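Local structure of O-methyltransferase (2GPY) at residues 20-29 / 93-101; 50-61 / 121-132. The protein is a putative O-methyltransferase that probably transfers a methyl group from S-adenosylmethionine to a hydroxyl of a substrate not yet identified. All coordinates share one frame; numbering follows the deposited sequence.

Interaction 1 (20-29 / 93-101)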
loop_
_atom_site.group_PDB
_atom_site.type_symbol
_atom_site.label_atom_id
_atom_site.label_comp_id
_atom_site.label_asym_id
_atom_site.label_seq_id
_atom_site.Cartn_x
_atom_site.Cartn_y
_atom_site.Cartn_z
ATOM N N ASP B 20 -5.089 3.422 23.315
ATOM C CA ASP B 20 -4.819 4.034 24.623
ATOM C C ASP B 20 -6.067 4.808 25.064
ATOM O O ASP B 20 -6.729 5.445 24.234
ATOM C CB ASP B 20 -3.582 4.945 24.507
ATOM C CG ASP B 20 -3.445 5.960 25.660
ATOM O OD1 ASP B 20 -3.882 5.707 26.808
ATOM O OD2 ASP B 20 -2.867 7.037 25.404
ATOM N N GLN B 21 -6.409 4.746 26.352
ATOM C CA GLN B 21 -7.625 5.428 26.826
ATOM C C GLN B 21 -7.677 6.904 26.363
ATOM O O GLN B 21 -8.765 7.457 26.076
ATOM C CB GLN B 21 -7.796 5.277 28.358
ATOM C CG GLN B 21 -7.166 6.380 29.224
ATOM C CD GLN B 21 -7.280 6.151 30.755
ATOM O OE1 GLN B 21 -8.382 6.047 31.296
ATOM N NE2 GLN B 21 -6.133 6.116 31.452
ATOM N N TYR B 22 -6.513 7.543 26.284
ATOM C CA TYR B 22 -6.462 8.982 25.927
ATOM C C TYR B 22 -6.920 9.208 24.491
ATOM O O TYR B 22 -7.596 10.201 24.209
ATOM C CB TYR B 22 -5.061 9.560 26.102
ATOM C CG TYR B 22 -4.994 11.085 26.037
ATOM C CD1 TYR B 22 -5.170 11.861 27.189
ATOM C CD2 TYR B 22 -4.726 11.744 24.833
ATOM C CE1 TYR B 22 -5.098 13.264 27.148
ATOM C CE2 TYR B 22 -4.629 13.138 24.778
ATOM C CZ TYR B 22 -4.836 13.889 25.940
ATOM O OH TYR B 22 -4.755 15.254 25.934
ATOM N N ILE B 23 -6.499 8.301 23.604
ATOM C CA ILE B 23 -6.896 8.252 22.179
ATOM C C ILE B 23 -8.396 7.977 22.054
ATOM O O ILE B 23 -9.085 8.659 21.303
ATOM C CB ILE B 23 -6.087 7.173 21.453
ATOM C CG1 ILE B 23 -4.587 7.365 21.736
ATOM C CG2 ILE B 23 -6.368 7.143 19.914
ATOM C CD1 ILE B 23 -3.942 8.386 20.889
ATOM N N GLU B 24 -8.902 7.003 22.821
ATOM C CA GLU B 24 -10.333 6.720 22.845
ATOM C C GLU B 24 -11.148 7.933 23.291
ATOM O O GLU B 24 -12.238 8.170 22.772
ATOM C CB GLU B 24 -10.646 5.489 23.709
ATOM C CG GLU B 24 -9.943 4.254 23.161
ATOM C CD GLU B 24 -10.589 2.946 23.547
ATOM O OE1 GLU B 24 -11.092 2.823 24.670
ATOM O OE2 GLU B 24 -10.561 2.022 22.710
ATOM N N GLN B 25 -10.607 8.694 24.246
ATOM C CA GLN B 25 -11.224 9.911 24.727
ATOM C C GLN B 25 -11.218 10.998 23.650
ATOM O O GLN B 25 -12.166 11.789 23.557
ATOM C CB GLN B 25 -10.513 10.402 25.995
ATOM C CG GLN B 25 -11.127 11.651 26.672
ATOM C CD GLN B 25 -12.494 11.404 27.333
ATOM O OE1 GLN B 25 -12.848 10.275 27.686
ATOM N NE2 GLN B 25 -13.260 12.479 27.516
HETATM N N MSE B 26 -10.152 11.050 22.858
HETATM C CA MSE B 26 -10.088 11.983 21.704
HETATM C C MSE B 26 -11.147 11.654 20.647
HETATM O O MSE B 26 -11.757 12.558 20.060
HETATM C CB MSE B 26 -8.693 11.986 21.069
HETATM C CG MSE B 26 -7.646 12.755 21.876
HETATM SE SE MSE B 26 -5.882 12.578 21.045
HETATM C CE MSE B 26 -6.194 13.601 19.519
ATOM N N GLU B 27 -11.365 10.364 20.413
ATOM C CA GLU B 27 -12.386 9.919 19.461
ATOM C C GLU B 27 -13.785 10.321 19.889
ATOM O O GLU B 27 -14.544 10.853 19.077
ATOM C CB GLU B 27 -12.337 8.412 19.259
ATOM C CG GLU B 27 -11.019 7.951 18.660
ATOM C CD GLU B 27 -10.816 6.475 18.830
ATOM O OE1 GLU B 27 -11.602 5.853 19.583
ATOM O OE2 GLU B 27 -9.876 5.942 18.234
ATOM N N ARG B 28 -14.134 10.043 21.146
ATOM C CA ARG B 28 -15.441 10.426 21.680
ATOM C C ARG B 28 -15.602 11.941 21.684
ATOM O O ARG B 28 -16.685 12.455 21.395
ATOM C CB ARG B 28 -15.667 9.860 23.086
ATOM C CG ARG B 28 -15.990 8.359 23.106
ATOM C CD ARG B 28 -16.487 7.926 24.506
ATOM N NE ARG B 28 -15.513 8.272 25.549
ATOM C CZ ARG B 28 -14.428 7.551 25.848
ATOM N NH1 ARG B 28 -14.162 6.419 25.199
ATOM N NH2 ARG B 28 -13.602 7.965 26.801
ATOM N N GLU B 29 -14.519 12.652 21.980
ATOM C CA GLU B 29 -14.511 14.111 21.958
ATOM C C GLU B 29 -14.760 14.719 20.571
ATOM O O GLU B 29 -15.508 15.696 20.431
ATOM C CB GLU B 29 -13.175 14.631 22.458
ATOM C CG GLU B 29 -13.183 16.125 22.666
ATOM C CD GLU B 29 -11.807 16.754 22.604
ATOM O OE1 GLU B 29 -10.854 16.276 23.264
ATOM O OE2 GLU B 29 -11.694 17.761 21.892
ATOM N N GLU B 93 -5.730 23.044 20.681
ATOM C CA GLU B 93 -6.089 21.762 21.293
ATOM C C GLU B 93 -5.156 20.638 20.845
ATOM O O GLU B 93 -4.718 19.801 21.649
ATOM C CB GLU B 93 -7.528 21.389 20.961
ATOM C CG GLU B 93 -7.931 20.125 21.738
ATOM C CD GLU B 93 -9.378 19.693 21.547
ATOM O OE1 GLU B 93 -10.228 20.525 21.126
ATOM O OE2 GLU B 93 -9.669 18.493 21.827
ATOM N N ALA B 94 -4.901 20.583 19.543
ATOM C CA ALA B 94 -3.984 19.606 18.973
ATOM C C ALA B 94 -2.621 19.710 19.633
ATOM O O ALA B 94 -1.998 18.712 19.923
ATOM C CB ALA B 94 -3.863 19.838 17.453
ATOM N N HIS B 95 -2.163 20.933 19.891
ATOM C CA HIS B 95 -0.850 21.134 20.485
ATOM C C HIS B 95 -0.800 20.519 21.900
ATOM O O HIS B 95 0.191 19.903 22.279
ATOM C CB HIS B 95 -0.536 22.626 20.500
ATOM C CG HIS B 95 0.919 22.941 20.618
ATOM N ND1 HIS B 95 1.482 23.414 21.782
ATOM C CD2 HIS B 95 1.924 22.875 19.712
ATOM C CE1 HIS B 95 2.772 23.630 21.589
ATOM N NE2 HIS B 95 3.065 23.306 20.341
ATOM N N LYS B 96 -1.878 20.681 22.661
ATOM C CA LYS B 96 -1.992 20.069 23.982
ATOM C C LYS B 96 -2.050 18.538 23.928
ATOM O O LYS B 96 -1.398 17.852 24.737
ATOM C CB LYS B 96 -3.213 20.619 24.738
ATOM C CG LYS B 96 -3.098 22.105 25.061
ATOM C CD LYS B 96 -4.355 22.620 25.727
ATOM C CE LYS B 96 -4.193 24.080 26.161
ATOM N NZ LYS B 96 -4.536 24.954 25.049
ATOM N N HIS B 97 -2.828 17.982 23.001
ATOM C CA HIS B 97 -2.838 16.500 22.866
ATOM C C HIS B 97 -1.472 15.907 22.504
ATOM O O HIS B 97 -1.069 14.851 22.996
ATOM C CB HIS B 97 -3.856 16.096 21.805
ATOM C CG HIS B 97 -5.258 16.335 22.246
ATOM N ND1 HIS B 97 -6.256 16.735 21.392
ATOM C CD2 HIS B 97 -5.825 16.223 23.469
ATOM C CE1 HIS B 97 -7.383 16.863 22.071
ATOM N NE2 HIS B 97 -7.146 16.558 23.330
ATOM N N VAL B 98 -0.772 16.572 21.606
ATOM C CA VAL B 98 0.575 16.125 21.226
ATOM C C VAL B 98 1.481 16.138 22.475
ATOM O O VAL B 98 2.220 15.178 22.734
ATOM C CB VAL B 98 1.125 16.994 20.067
ATOM C CG1 VAL B 98 2.622 16.789 19.916
ATOM C CG2 VAL B 98 0.398 16.641 18.754
ATOM N N LYS B 99 1.403 17.215 23.261
ATOM C CA LYS B 99 2.172 17.331 24.487
ATOM C C LYS B 99 1.774 16.262 25.501
ATOM O O LYS B 99 2.644 15.671 26.154
ATOM C CB LYS B 99 1.993 18.720 25.113
ATOM C CG LYS B 99 2.837 19.814 24.460
ATOM C CD LYS B 99 2.542 21.209 25.055
ATOM C CE LYS B 99 3.353 21.466 26.310
ATOM N NZ LYS B 99 3.327 22.915 26.738
ATOM N N ALA B 100 0.467 16.016 25.632
ATOM C CA ALA B 100 -0.048 15.009 26.570
ATOM C C ALA B 100 0.642 13.658 26.410
ATOM O O ALA B 100 0.887 12.957 27.403
ATOM C CB ALA B 100 -1.535 14.831 26.368
ATOM N N LEU B 101 0.908 13.296 25.150
ATOM C CA LEU B 101 1.436 12.004 24.799
ATOM C C LEU B 101 2.944 12.007 24.624
ATOM O O LEU B 101 3.502 11.006 24.215
ATOM C CB LEU B 101 0.718 11.437 23.562
ATOM C CG LEU B 101 -0.786 11.280 23.838
ATOM C CD1 LEU B 101 -1.561 11.091 22.561
ATOM C CD2 LEU B 101 -1.040 10.091 24.865
#
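Met26, a selenomethionine, lies over one face of the His97 imidazole: its CG stands 4.0 Å from the ring centroid and only 6° off the normal, a CH-pi contact. SE follows over the same face, 4.2 Å from the centroid; the bend at chi3 (70°) then brings CE to ND1. The opposite face has the carbonyl O of Glu93, one helical turn earlier, offset from the ring's centre. The imidazole ND1 bonds to the carbonyl of Ile65, and its NE2 binds a zinc ion together with Glu29 OE1 and Glu93 OE2. Both glutamates reach in with CG anti to the backbone N, from opposite helices, and their carboxylate planes lie 21° apart; the very short spacing of their oxygens is doubtful in detail.

The helices run antiparallel, with axes 11.8 Å apart, so long side chains must span the gap. Toward solvent, the partly exposed Tyr22 does so, CZ meeting the exposed Ala100 CB at 3.5 Å, and Asp20 OD2 lies against Leu101 CD2. Leu101 CD1 closes the inner side, touching both Tyr22 CD2 and the buried Ile23 CD1 at 4.0 Å.

Replacing His97 with alanine would probably leave the zinc one ligand short, and the Ile65 carbonyl and the Met26 side chain without their partner. Metal coordination thus probably offsets the repulsion of two facing carboxylates and clasps the helices at one end of a contact that is largely apolar at the other.

Interaction 2 (50-61 / 121-132)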
loop_
_atom_site.group_PDB
_atom_site.type_symbol
_atom_site.label_atom_id
_atom_site.label_comp_id
_atom_site.label_asym_id
_atom_site.label_seq_id
_atom_site.Cartn_x
_atom_site.Cartn_y
_atom_site.Cartn_z
ATOM N N LEU B 50 0.713 2.518 5.915
ATOM C CA LEU B 50 1.885 3.329 6.234
ATOM C C LEU B 50 3.027 2.480 6.782
ATOM O O LEU B 50 4.174 2.678 6.390
ATOM C CB LEU B 50 1.539 4.458 7.212
ATOM C CG LEU B 50 0.693 5.616 6.685
ATOM C CD1 LEU B 50 0.123 6.435 7.849
ATOM C CD2 LEU B 50 1.490 6.513 5.739
ATOM N N LYS B 51 2.744 1.558 7.710
ATOM C CA LYS B 51 3.791 0.725 8.275
ATOM C C LYS B 51 4.468 -0.073 7.179
ATOM O O LYS B 51 5.689 -0.325 7.230
ATOM C CB LYS B 51 3.251 -0.244 9.342
ATOM C CG LYS B 51 2.812 0.431 10.650
ATOM C CD LYS B 51 2.352 -0.652 11.601
ATOM C CE LYS B 51 1.254 -0.173 12.498
ATOM N NZ LYS B 51 0.941 -1.284 13.506
HETATM N N MSE B 52 3.667 -0.474 6.194
HETATM C CA MSE B 52 4.147 -1.255 5.085
HETATM C C MSE B 52 5.108 -0.430 4.228
HETATM O O MSE B 52 6.122 -0.954 3.746
HETATM C CB MSE B 52 2.935 -1.691 4.252
HETATM C CG MSE B 52 3.198 -2.741 3.345
HETATM SE SE MSE B 52 1.617 -3.112 2.260
HETATM C CE MSE B 52 0.360 -2.546 3.228
ATOM N N ALA B 53 4.749 0.832 3.995
ATOM C CA ALA B 53 5.578 1.766 3.231
ATOM C C ALA B 53 6.765 2.343 4.005
ATOM O O ALA B 53 7.708 2.805 3.377
ATOM C CB ALA B 53 4.732 2.882 2.676
ATOM N N ALA B 54 6.714 2.335 5.345
ATOM C CA ALA B 54 7.844 2.759 6.217
ATOM C C ALA B 54 8.372 4.183 5.928
ATOM O O ALA B 54 9.591 4.386 5.755
ATOM C CB ALA B 54 9.001 1.721 6.194
ATOM N N PRO B 55 7.473 5.176 5.879
ATOM C CA PRO B 55 7.940 6.532 5.547
ATOM C C PRO B 55 8.685 7.149 6.733
ATOM O O PRO B 55 8.385 6.808 7.873
ATOM C CB PRO B 55 6.646 7.277 5.256
ATOM C CG PRO B 55 5.591 6.580 6.104
ATOM C CD PRO B 55 6.013 5.127 6.111
ATOM N N ALA B 56 9.671 8.008 6.458
ATOM C CA ALA B 56 10.374 8.731 7.514
ATOM C C ALA B 56 9.788 10.121 7.797
ATOM O O ALA B 56 9.956 10.645 8.900
ATOM C CB ALA B 56 11.873 8.859 7.162
ATOM N N ARG B 57 9.155 10.733 6.799
ATOM C CA ARG B 57 8.725 12.145 6.897
ATOM C C ARG B 57 7.333 12.255 6.281
ATOM O O ARG B 57 7.136 11.886 5.113
ATOM C CB ARG B 57 9.694 13.056 6.136
ATOM C CG ARG B 57 11.122 13.158 6.749
ATOM C CD ARG B 57 12.017 14.069 5.914
ATOM N NE ARG B 57 11.402 15.375 5.649
ATOM C CZ ARG B 57 11.140 16.309 6.564
ATOM N NH1 ARG B 57 11.422 16.121 7.855
ATOM N NH2 ARG B 57 10.581 17.449 6.181
ATOM N N ILE B 58 6.373 12.738 7.065
ATOM C CA ILE B 58 4.965 12.838 6.633
ATOM C C ILE B 58 4.523 14.289 6.788
ATOM O O ILE B 58 4.804 14.939 7.821
ATOM C CB ILE B 58 4.064 11.938 7.494
ATOM C CG1 ILE B 58 4.523 10.472 7.369
ATOM C CG2 ILE B 58 2.540 12.126 7.123
ATOM C CD1 ILE B 58 3.981 9.539 8.496
ATOM N N LEU B 59 3.864 14.812 5.757
ATOM C CA LEU B 59 3.229 16.135 5.826
ATOM C C LEU B 59 1.702 15.968 5.756
ATOM O O LEU B 59 1.167 15.275 4.880
ATOM C CB LEU B 59 3.714 17.016 4.675
ATOM C CG LEU B 59 2.983 18.355 4.537
ATOM C CD1 LEU B 59 3.181 19.247 5.780
ATOM C CD2 LEU B 59 3.434 19.057 3.283
ATOM N N GLU B 60 1.002 16.591 6.693
ATOM C CA GLU B 60 -0.447 16.522 6.733
ATOM C C GLU B 60 -1.040 17.912 6.648
ATOM O O GLU B 60 -0.590 18.815 7.348
ATOM C CB GLU B 60 -0.904 15.862 8.045
ATOM C CG GLU B 60 -2.365 16.109 8.407
ATOM C CD GLU B 60 -2.719 15.419 9.713
ATOM O OE1 GLU B 60 -2.280 15.893 10.783
ATOM O OE2 GLU B 60 -3.372 14.352 9.630
ATOM N N ILE B 61 -2.057 18.075 5.812
ATOM C CA ILE B 61 -2.740 19.356 5.733
ATOM C C ILE B 61 -4.090 19.192 6.405
ATOM O O ILE B 61 -4.942 18.448 5.903
ATOM C CB ILE B 61 -2.961 19.798 4.276
ATOM C CG1 ILE B 61 -1.656 19.666 3.445
ATOM C CG2 ILE B 61 -3.585 21.227 4.230
ATOM C CD1 ILE B 61 -0.442 20.435 3.959
ATOM N N LEU B 121 7.273 25.789 3.568
ATOM C CA LEU B 121 7.401 24.345 3.493
ATOM C C LEU B 121 8.392 23.861 2.446
ATOM O O LEU B 121 8.985 22.797 2.608
ATOM C CB LEU B 121 6.020 23.707 3.381
ATOM C CG LEU B 121 5.619 23.602 4.863
ATOM C CD1 LEU B 121 4.365 24.382 5.254
ATOM C CD2 LEU B 121 5.605 22.157 5.315
ATOM N N GLU B 122 8.591 24.650 1.396
ATOM C CA GLU B 122 9.617 24.356 0.402
ATOM C C GLU B 122 10.984 24.204 1.048
ATOM O O GLU B 122 11.829 23.469 0.539
ATOM C CB GLU B 122 9.663 25.450 -0.666
ATOM C CG GLU B 122 8.732 25.210 -1.840
ATOM C CD GLU B 122 8.166 26.497 -2.420
ATOM O OE1 GLU B 122 8.923 27.481 -2.553
ATOM O OE2 GLU B 122 6.958 26.523 -2.744
ATOM N N LEU B 123 11.192 24.895 2.167
ATOM C CA LEU B 123 12.473 24.880 2.882
ATOM C C LEU B 123 12.775 23.510 3.494
ATOM O O LEU B 123 13.939 23.145 3.645
ATOM C CB LEU B 123 12.526 25.973 3.974
ATOM C CG LEU B 123 12.403 27.485 3.669
ATOM C CD1 LEU B 123 12.695 28.329 4.920
ATOM C CD2 LEU B 123 13.294 27.941 2.515
ATOM N N TYR B 124 11.726 22.751 3.828
ATOM C CA TYR B 124 11.877 21.454 4.472
ATOM C C TYR B 124 12.368 20.398 3.483
ATOM O O TYR B 124 12.144 20.518 2.280
ATOM C CB TYR B 124 10.530 20.978 5.054
ATOM C CG TYR B 124 10.048 21.689 6.312
ATOM C CD1 TYR B 124 9.817 23.066 6.318
ATOM C CD2 TYR B 124 9.774 20.970 7.484
ATOM C CE1 TYR B 124 9.362 23.721 7.465
ATOM C CE2 TYR B 124 9.311 21.615 8.639
ATOM C CZ TYR B 124 9.105 22.981 8.618
ATOM O OH TYR B 124 8.657 23.628 9.743
ATOM N N PRO B 125 13.001 19.330 3.994
ATOM C CA PRO B 125 13.378 18.234 3.103
ATOM C C PRO B 125 12.113 17.604 2.529
ATOM O O PRO B 125 11.034 17.749 3.116
ATOM C CB PRO B 125 14.085 17.239 4.034
ATOM C CG PRO B 125 14.394 17.990 5.281
ATOM C CD PRO B 125 13.379 19.073 5.395
ATOM N N LEU B 126 12.241 16.922 1.397
ATOM C CA LEU B 126 11.089 16.282 0.755
ATOM C C LEU B 126 10.421 15.282 1.704
ATOM O O LEU B 126 11.071 14.671 2.549
ATOM C CB LEU B 126 11.503 15.587 -0.551
ATOM C CG LEU B 126 11.991 16.429 -1.737
ATOM C CD1 LEU B 126 12.467 15.530 -2.859
ATOM C CD2 LEU B 126 10.914 17.405 -2.240
ATOM N N PHE B 127 9.106 15.152 1.563
ATOM C CA PHE B 127 8.304 14.247 2.352
ATOM C C PHE B 127 8.096 12.920 1.611
ATOM O O PHE B 127 8.094 12.887 0.392
ATOM C CB PHE B 127 6.963 14.931 2.660
ATOM C CG PHE B 127 7.094 16.105 3.592
ATOM C CD1 PHE B 127 7.126 15.908 4.973
ATOM C CD2 PHE B 127 7.237 17.413 3.089
ATOM C CE1 PHE B 127 7.269 17.012 5.871
ATOM C CE2 PHE B 127 7.377 18.519 3.969
ATOM C CZ PHE B 127 7.396 18.309 5.362
ATOM N N ASP B 128 7.962 11.833 2.363
ATOM C CA ASP B 128 7.636 10.524 1.817
ATOM C C ASP B 128 6.143 10.377 1.619
ATOM O O ASP B 128 5.718 9.573 0.813
ATOM C CB ASP B 128 8.104 9.419 2.771
ATOM C CG ASP B 128 9.594 9.482 3.019
ATOM O OD1 ASP B 128 10.315 9.438 2.022
ATOM O OD2 ASP B 128 10.024 9.630 4.196
ATOM N N VAL B 129 5.362 11.125 2.403
ATOM C CA VAL B 129 3.900 11.012 2.377
ATOM C C VAL B 129 3.311 12.411 2.549
ATOM O O VAL B 129 3.767 13.166 3.410
ATOM C CB VAL B 129 3.359 10.093 3.552
ATOM C CG1 VAL B 129 1.803 10.158 3.645
ATOM C CG2 VAL B 129 3.842 8.638 3.432
ATOM N N LEU B 130 2.276 12.722 1.753
ATOM C CA LEU B 130 1.429 13.883 1.948
ATOM C C LEU B 130 0.031 13.360 2.219
ATOM O O LEU B 130 -0.468 12.533 1.462
ATOM C CB LEU B 130 1.408 14.739 0.647
ATOM C CG LEU B 130 0.376 15.870 0.604
ATOM C CD1 LEU B 130 0.627 16.922 1.781
ATOM C CD2 LEU B 130 0.311 16.595 -0.765
ATOM N N PHE B 131 -0.602 13.826 3.285
ATOM C CA PHE B 131 -1.924 13.328 3.663
ATOM C C PHE B 131 -2.896 14.499 3.597
ATOM O O PHE B 131 -2.732 15.476 4.329
ATOM C CB PHE B 131 -1.839 12.748 5.105
ATOM C CG PHE B 131 -3.119 12.117 5.609
ATOM C CD1 PHE B 131 -4.054 11.575 4.740
ATOM C CD2 PHE B 131 -3.362 12.026 6.979
ATOM C CE1 PHE B 131 -5.249 10.976 5.231
ATOM C CE2 PHE B 131 -4.571 11.446 7.480
ATOM C CZ PHE B 131 -5.500 10.930 6.601
ATOM N N ILE B 132 -3.895 14.394 2.712
ATOM C CA ILE B 132 -4.905 15.421 2.538
ATOM C C ILE B 132 -6.299 14.795 2.499
ATOM O O ILE B 132 -6.445 13.578 2.457
ATOM C CB ILE B 132 -4.654 16.265 1.267
ATOM C CG1 ILE B 132 -4.571 15.366 0.024
ATOM C CG2 ILE B 132 -3.362 17.098 1.417
ATOM C CD1 ILE B 132 -4.276 16.136 -1.297
#
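Leu121 CD2 touches Leu59 CD1 at 3.8 Å, where helix 118-122 meets strand 57-61. Tyr124 then sets its ring edge beside Arg57 NH2, and Pro125 lays CD over one face of that guanidinium. The arginine chain bends at chi3 (51°), which turns its head back over the loop: NH2 bonds to Pro125 O at 3.1 Å and NE to Leu126 O at 3.2 Å, the latter oxygen in the guanidinium plane. The Phe127 ring is held between two side chains of strand 57-61: Arg57 NH2 lies over one face, its guanidinium making an off-centre cation-pi contact, and Leu59 CB over the other, 3.5 Å from the ring centroid. Asp128 OD2 takes two backbone N-H groups, Ala56 N at 2.8 Å and Arg57 N at 3.0 Å, while OD1 forms a salt bridge with Arg151.

From Val129 the strands pair in parallel, crossing at -19°. Val129 O accepts from Leu59 N with an angle of 174° at the hydrogen, and its CG2 packs on Pro55 CB at 3.6 Å, beside Ile58 on the sheet face that also carries Glu60 and Phe131. Leu130 CD1 lies against Leu59 CD2 on the other. Phe131 N donates to Leu59 O and its O accepts from Ile61 N; Ile132 CG2 ends the run on Ile61 CG1.

These are central neighbours in the Rossmann-like methyltransferase sheet. Two loop carbonyls holding Arg57, and one carboxylate oxygen holding two amides, satisfy polar groups at the strand entrance and probably fix the register before the apolar core begins.

Overall arrangement
From the N terminus the chain runs through helix 21-32, the first half of interaction 1, and helix 40-53 into strand 57-61, the first half of interaction 2. Helix 67-75 and strand 80-85 follow before helix 88-100 returns to close interaction 1, 64 residues on. Strand 127-133 then closes interaction 2 across 60 residues. The two loops therefore cross rather than nest. Interaction 1 fastens helix 21-32, near the N terminus, to a helix beside the sheet, about 18 Å from the chain centre, whereas interaction 2 joins the middle strands of the sheet. Their centres stand about 22 Å apart and their nearest atoms about 8 Å, without touching; helix 67-75 packs on Ile23 and Leu101 of one and Leu50 and Glu60 of the other.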